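Local coordinates for spindle assembly abnormal protein 6 (Caenorhabditis elegans, PDB 4G79), which forms the central scaffold of centrioles, its N-terminal head domain linking coiled-coil homodimers into the assembly that sets ninefold symmetry, at residues T4-L9 with E52-I57; F65-T70 with I109-E114. One frame throughout, in Å; residues are numbered along the deposited sequence. Where two conformers were deposited one is given.

Contact 1. Residues T4-L9 with E52-I57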
loop_
_atom_site.group_PDB
_atom_site.type_symbol
_atom_site.label_atom_id
_atom_site.label_comp_id
_atom_site.label_asym_id
_atom_site.label_seq_id
_atom_site.Cartn_x
_atom_site.Cartn_y
_atom_site.Cartn_z
ATOM N N THR A 4 7.201 16.372 -33.693
ATOM C CA THR A 4 7.392 15.453 -32.568
ATOM C C THR A 4 6.105 14.655 -32.264
ATOM O O THR A 4 4.996 15.103 -32.572
ATOM C CB THR A 4 7.888 16.202 -31.309
ATOM O OG1 THR A 4 8.215 15.246 -30.296
ATOM C CG2 THR A 4 6.864 17.210 -30.757
ATOM N N SER A 5 6.269 13.479 -31.646
ATOM C CA SER A 5 5.166 12.608 -31.242
ATOM C C SER A 5 4.701 12.925 -29.815
ATOM O O SER A 5 3.685 12.390 -29.363
ATOM C CB SER A 5 5.611 11.151 -31.312
ATOM O OG SER A 5 6.436 10.810 -30.205
ATOM N N LYS A 6 5.460 13.764 -29.107
ATOM C CA LYS A 6 5.212 14.097 -27.698
ATOM C C LYS A 6 3.902 14.874 -27.476
ATOM O O LYS A 6 3.669 15.916 -28.086
ATOM C CB LYS A 6 6.395 14.878 -27.110
ATOM C CG LYS A 6 6.558 14.688 -25.598
ATOM C CD LYS A 6 7.765 15.478 -25.053
ATOM C CE LYS A 6 8.292 14.868 -23.772
ATOM N NZ LYS A 6 9.262 15.748 -23.068
ATOM N N ILE A 7 3.059 14.350 -26.575
ATOM C CA ILE A 7 1.796 14.961 -26.168
ATOM C C ILE A 7 1.877 15.245 -24.656
ATOM O O ILE A 7 1.970 14.300 -23.862
ATOM C CB ILE A 7 0.559 14.087 -26.516
ATOM C CG1 ILE A 7 0.434 13.857 -28.051
ATOM C CG2 ILE A 7 -0.730 14.696 -25.927
ATOM C CD1 ILE A 7 -0.207 12.494 -28.441
ATOM N N ALA A 8 1.799 16.530 -24.273
ATOM C CA ALA A 8 1.835 16.942 -22.871
ATOM C C ALA A 8 0.523 16.553 -22.207
ATOM O O ALA A 8 -0.546 16.796 -22.775
ATOM C CB ALA A 8 2.075 18.443 -22.762
ATOM N N LEU A 9 0.592 15.875 -21.050
ATOM C CA LEU A 9 -0.617 15.426 -20.367
ATOM C C LEU A 9 -0.817 16.154 -19.063
ATOM O O LEU A 9 -1.944 16.332 -18.630
ATOM C CB LEU A 9 -0.586 13.912 -20.103
ATOM C CG LEU A 9 -0.441 12.960 -21.318
ATOM C CD1 LEU A 9 -0.250 11.539 -20.829
ATOM C CD2 LEU A 9 -1.669 13.000 -22.224
ATOM N N GLU A 52 4.934 5.279 -24.947
ATOM C CA GLU A 52 5.692 5.463 -23.730
ATOM C C GLU A 52 5.083 6.563 -22.947
ATOM O O GLU A 52 4.673 7.545 -23.555
ATOM C CB GLU A 52 7.128 5.902 -24.083
ATOM C CG GLU A 52 8.062 4.771 -24.401
ATOM C CD GLU A 52 9.438 5.218 -24.841
ATOM O OE1 GLU A 52 9.609 6.392 -25.248
ATOM O OE2 GLU A 52 10.352 4.367 -24.797
ATOM N N LEU A 53 5.056 6.453 -21.614
ATOM C CA LEU A 53 4.700 7.596 -20.766
ATOM C C LEU A 53 6.004 8.157 -20.302
ATOM O O LEU A 53 6.912 7.363 -20.074
ATOM C CB LEU A 53 3.832 7.217 -19.564
ATOM C CG LEU A 53 2.419 6.742 -19.857
ATOM C CD1 LEU A 53 1.726 6.392 -18.538
ATOM C CD2 LEU A 53 1.619 7.830 -20.598
ATOM N N LYS A 54 6.148 9.485 -20.181
ATOM C CA LYS A 54 7.410 10.058 -19.709
ATOM C C LYS A 54 7.131 10.887 -18.468
ATOM O O LYS A 54 6.211 11.682 -18.491
ATOM C CB LYS A 54 8.076 10.904 -20.813
ATOM C CG LYS A 54 9.424 11.488 -20.406
ATOM C CD LYS A 54 10.205 11.849 -21.625
ATOM C CE LYS A 54 11.503 12.533 -21.234
ATOM N NZ LYS A 54 12.569 11.535 -20.954
ATOM N N PHE A 55 7.894 10.671 -17.371
ATOM C CA PHE A 55 7.745 11.442 -16.125
ATOM C C PHE A 55 8.961 12.287 -15.975
ATOM O O PHE A 55 10.065 11.773 -16.164
ATOM C CB PHE A 55 7.572 10.522 -14.902
ATOM C CG PHE A 55 6.242 9.828 -14.863
ATOM C CD1 PHE A 55 6.020 8.673 -15.605
ATOM C CD2 PHE A 55 5.209 10.315 -14.063
ATOM C CE1 PHE A 55 4.778 8.031 -15.564
ATOM C CE2 PHE A 55 3.974 9.664 -14.024
ATOM C CZ PHE A 55 3.765 8.542 -14.790
ATOM N N GLU A 56 8.792 13.585 -15.709
ATOM C CA GLU A 56 9.947 14.488 -15.608
ATOM C C GLU A 56 9.794 15.388 -14.432
ATOM O O GLU A 56 8.721 15.974 -14.229
ATOM C CB GLU A 56 10.133 15.353 -16.868
ATOM C CG GLU A 56 10.458 14.613 -18.166
ATOM C CD GLU A 56 10.394 15.504 -19.393
ATOM O OE1 GLU A 56 9.292 15.630 -19.976
ATOM O OE2 GLU A 56 11.434 16.105 -19.751
ATOM N N ILE A 57 10.870 15.505 -13.633
ATOM C CA ILE A 57 10.835 16.415 -12.484
ATOM C C ILE A 57 12.009 17.402 -12.585
ATOM O O ILE A 57 13.081 17.074 -13.104
ATOM C CB ILE A 57 10.773 15.737 -11.102
ATOM C CG1 ILE A 57 12.023 14.914 -10.770
ATOM C CG2 ILE A 57 9.424 14.992 -10.817
ATOM C CD1 ILE A 57 12.099 14.577 -9.282
#

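Contact 2. Residues F65-T70 with I109-E114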
loop_
_atom_site.group_PDB
_atom_site.type_symbol
_atom_site.label_atom_id
_atom_site.label_comp_id
_atom_site.label_asym_id
_atom_site.label_seq_id
_atom_site.Cartn_x
_atom_site.Cartn_y
_atom_site.Cartn_z
ATOM N N PHE A 65 19.019 19.231 -10.620
ATOM C CA PHE A 65 17.800 18.547 -10.222
ATOM C C PHE A 65 16.920 18.416 -11.460
ATOM O O PHE A 65 16.062 19.250 -11.716
ATOM C CB PHE A 65 17.101 19.304 -9.081
ATOM C CG PHE A 65 16.027 18.513 -8.385
ATOM C CD1 PHE A 65 14.754 18.391 -8.944
ATOM C CD2 PHE A 65 16.297 17.838 -7.201
ATOM C CE1 PHE A 65 13.764 17.648 -8.306
ATOM C CE2 PHE A 65 15.304 17.085 -6.570
ATOM C CZ PHE A 65 14.042 17.013 -7.118
ATOM N N LEU A 66 17.224 17.432 -12.290
ATOM C CA LEU A 66 16.529 17.190 -13.546
ATOM C C LEU A 66 16.497 15.682 -13.743
ATOM O O LEU A 66 17.550 15.069 -13.944
ATOM C CB LEU A 66 17.264 17.939 -14.697
ATOM C CG LEU A 66 16.542 18.040 -16.033
ATOM C CD1 LEU A 66 15.063 18.441 -15.875
ATOM C CD2 LEU A 66 17.288 18.968 -16.980
ATOM N N PHE A 67 15.317 15.070 -13.557
ATOM C CA PHE A 67 15.217 13.613 -13.613
ATOM C C PHE A 67 14.060 13.154 -14.455
ATOM O O PHE A 67 13.019 13.813 -14.474
ATOM C CB PHE A 67 15.068 13.029 -12.198
ATOM C CG PHE A 67 16.149 13.465 -11.233
ATOM C CD1 PHE A 67 17.333 12.755 -11.130
ATOM C CD2 PHE A 67 15.970 14.577 -10.417
ATOM C CE1 PHE A 67 18.346 13.181 -10.265
ATOM C CE2 PHE A 67 16.981 14.996 -9.545
ATOM C CZ PHE A 67 18.168 14.306 -9.489
ATOM N N SER A 68 14.221 11.998 -15.127
ATOM C CA SER A 68 13.113 11.471 -15.914
ATOM C C SER A 68 13.162 9.960 -16.023
ATOM O O SER A 68 14.186 9.324 -15.772
ATOM C CB SER A 68 13.093 12.085 -17.314
ATOM O OG SER A 68 14.142 11.612 -18.143
ATOM N N GLU A 69 12.038 9.397 -16.420
ATOM C CA GLU A 69 11.925 7.981 -16.723
ATOM C C GLU A 69 10.781 7.805 -17.688
ATOM O O GLU A 69 9.790 8.557 -17.661
ATOM C CB GLU A 69 11.741 7.098 -15.467
ATOM C CG GLU A 69 11.615 5.590 -15.727
ATOM C CD GLU A 69 12.786 4.934 -16.439
ATOM O OE1 GLU A 69 13.404 4.024 -15.842
ATOM O OE2 GLU A 69 13.090 5.323 -17.591
ATOM N N THR A 70 10.937 6.822 -18.554
ATOM C CA THR A 70 9.920 6.507 -19.541
ATOM C C THR A 70 9.314 5.146 -19.142
ATOM O O THR A 70 10.032 4.265 -18.669
ATOM C CB THR A 70 10.549 6.622 -20.959
ATOM O OG1 THR A 70 9.554 6.809 -21.960
ATOM C CG2 THR A 70 11.501 5.489 -21.306
ATOM N N ILE A 109 10.331 12.707 -2.619
ATOM C CA ILE A 109 11.415 12.516 -3.589
ATOM C C ILE A 109 12.649 12.192 -2.753
ATOM O O ILE A 109 12.999 12.958 -1.846
ATOM C CB ILE A 109 11.607 13.735 -4.536
ATOM C CG1 ILE A 109 10.354 13.961 -5.423
ATOM C CG2 ILE A 109 12.862 13.566 -5.399
ATOM C CD1 ILE A 109 10.172 15.438 -5.817
ATOM N N ILE A 110 13.216 11.007 -2.959
ATOM C CA ILE A 110 14.381 10.584 -2.202
ATOM C C ILE A 110 15.532 10.695 -3.171
ATOM O O ILE A 110 15.589 9.950 -4.142
ATOM C CB ILE A 110 14.204 9.175 -1.580
ATOM C CG1 ILE A 110 12.967 9.122 -0.650
ATOM C CG2 ILE A 110 15.461 8.716 -0.846
ATOM C CD1 ILE A 110 11.993 8.215 -1.099
ATOM N N LEU A 111 16.385 11.696 -2.942
ATOM C CA LEU A 111 17.511 12.049 -3.780
ATOM C C LEU A 111 18.744 11.246 -3.448
ATOM O O LEU A 111 19.163 11.191 -2.291
ATOM C CB LEU A 111 17.798 13.554 -3.598
ATOM C CG LEU A 111 18.658 14.244 -4.640
ATOM C CD1 LEU A 111 18.007 14.201 -5.986
ATOM C CD2 LEU A 111 18.896 15.687 -4.251
ATOM N N ASP A 112 19.373 10.682 -4.492
ATOM C CA ASP A 112 20.648 9.969 -4.379
ATOM C C ASP A 112 21.734 10.979 -3.969
ATOM O O ASP A 112 21.644 12.151 -4.353
ATOM C CB ASP A 112 20.978 9.296 -5.724
ATOM C CG ASP A 112 22.373 8.719 -5.821
ATOM O OD1 ASP A 112 22.733 7.893 -4.954
ATOM O OD2 ASP A 112 23.105 9.099 -6.760
ATOM N N ALA A 113 22.743 10.539 -3.179
ATOM C CA ALA A 113 23.843 11.386 -2.704
ATOM C C ALA A 113 24.540 12.158 -3.839
ATOM O O ALA A 113 24.833 13.346 -3.670
ATOM C CB ALA A 113 24.874 10.543 -1.948
ATOM N N GLU A 114 24.803 11.486 -4.979
ATOM C CA GLU A 114 25.465 12.077 -6.132
ATOM C C GLU A 114 24.480 12.620 -7.181
ATOM O O GLU A 114 24.913 12.998 -8.271
ATOM C CB GLU A 114 26.408 11.051 -6.777
ATOM C CG GLU A 114 27.829 11.141 -6.246
ATOM C CD GLU A 114 28.769 10.043 -6.705
ATOM O OE1 GLU A 114 28.669 9.616 -7.879
ATOM O OE2 GLU A 114 29.630 9.633 -5.893
#

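Contact 1. Residues T4-L9 with E52-I57
K6 and E56 reach for each other from opposite directions across a surface of the SAS-6 N-terminal head domain, a beta-sandwich in which strand 29-44 runs between strands 7-21 and 51-58. Lysine and glutamate suit this place because together their long side chains bridge strand 29-44. With K6 CG anti to the backbone N (chi1 -152°) and the rest of the chain extended, NZ arrives 3.1 Å from E56 OE1 and forms a hydrogen-bonded salt bridge. The ammonium group approaches OE1 on the syn side, 35° out of the carboxylate plane. Beside this pair, CE of K6 packs against CD of K54 as the two aliphatic stems cross at a slant. Their NZ atoms stay 5.8 Å apart, and K54 NZ turns to S68 OG for a hydrogen bond. Were E56 an alanine, the K6 ammonium would probably lose its counter-charge across this contact, and its chain would be freer to swing. Further along, the contact becomes apolar: L9 and L53 lie near helix 92-102, where branched hydrocarbon suits the surroundings of I97 and F92. The two leucines cross at about a right angle, and CD1 of L9 stands 4.2 Å from CD2 of L53.

Contact 2. Residues F65-T70 with I109-E114
Carboxylate oxygen OD2 of D112, just past the L111 that packs on F65 and F67, accepts two backbone N-H groups: that of N116, and more weakly that of E114, whose N is 3.4 Å from OD2. Aspartate suits this turn because its short side chain can reach forward to the backbone N-H groups that follow. Inward of the turn lies the apolar core of the beta-sandwich, where flat phenylalanine rings and branched leucine and isoleucine methyls suit a buried interface. CD1 of L111 is the main point of contact, 3.5 Å from CZ of F67 and 4.0 Å from CE2 of F65. F67 and L111 cross at about a right angle, whereas F65 meets both L111 and I109 obliquely. Its CG, anti to the backbone N (chi1 -166°), carries the ring across to I109, where CZ comes within 4.0 Å of CG2. The two rings also brace each other: CE2 of F67 stands 3.7 Å above the F65 plane, toward its rim, while CD2 of F65 lies at the edge of the F67 ring. Since no hydrogen bond crosses between the segments, their attachment rests on close-fitting hydrocarbon surfaces and removal from water, not on directional bonds.

Overall arrangement
From the N terminus, contact 1 closes first: the chain runs out along strand 7-21, returns along strand 29-44 and brings 52-57 back near its start, enclosing strands and no helix. Contact 2 then opens at 65-70 and closes at 109-114, after helices 73-83 and 92-102. The two closures are in series, neither nested nor crossed, with centres about 17 Å apart. Neighbouring antiparallel strands 51-58 and 66-71 join them, through probable hydrogen bonds from F55 N to E69 O and from I57 N to F67 O, each 2.9 Å. Contact 1 thus bridges the start of strand 7-21 and strand 51-58 over strand 29-44 at the surface, and contact 2 joins strands 66-71 and 106-111 through the core.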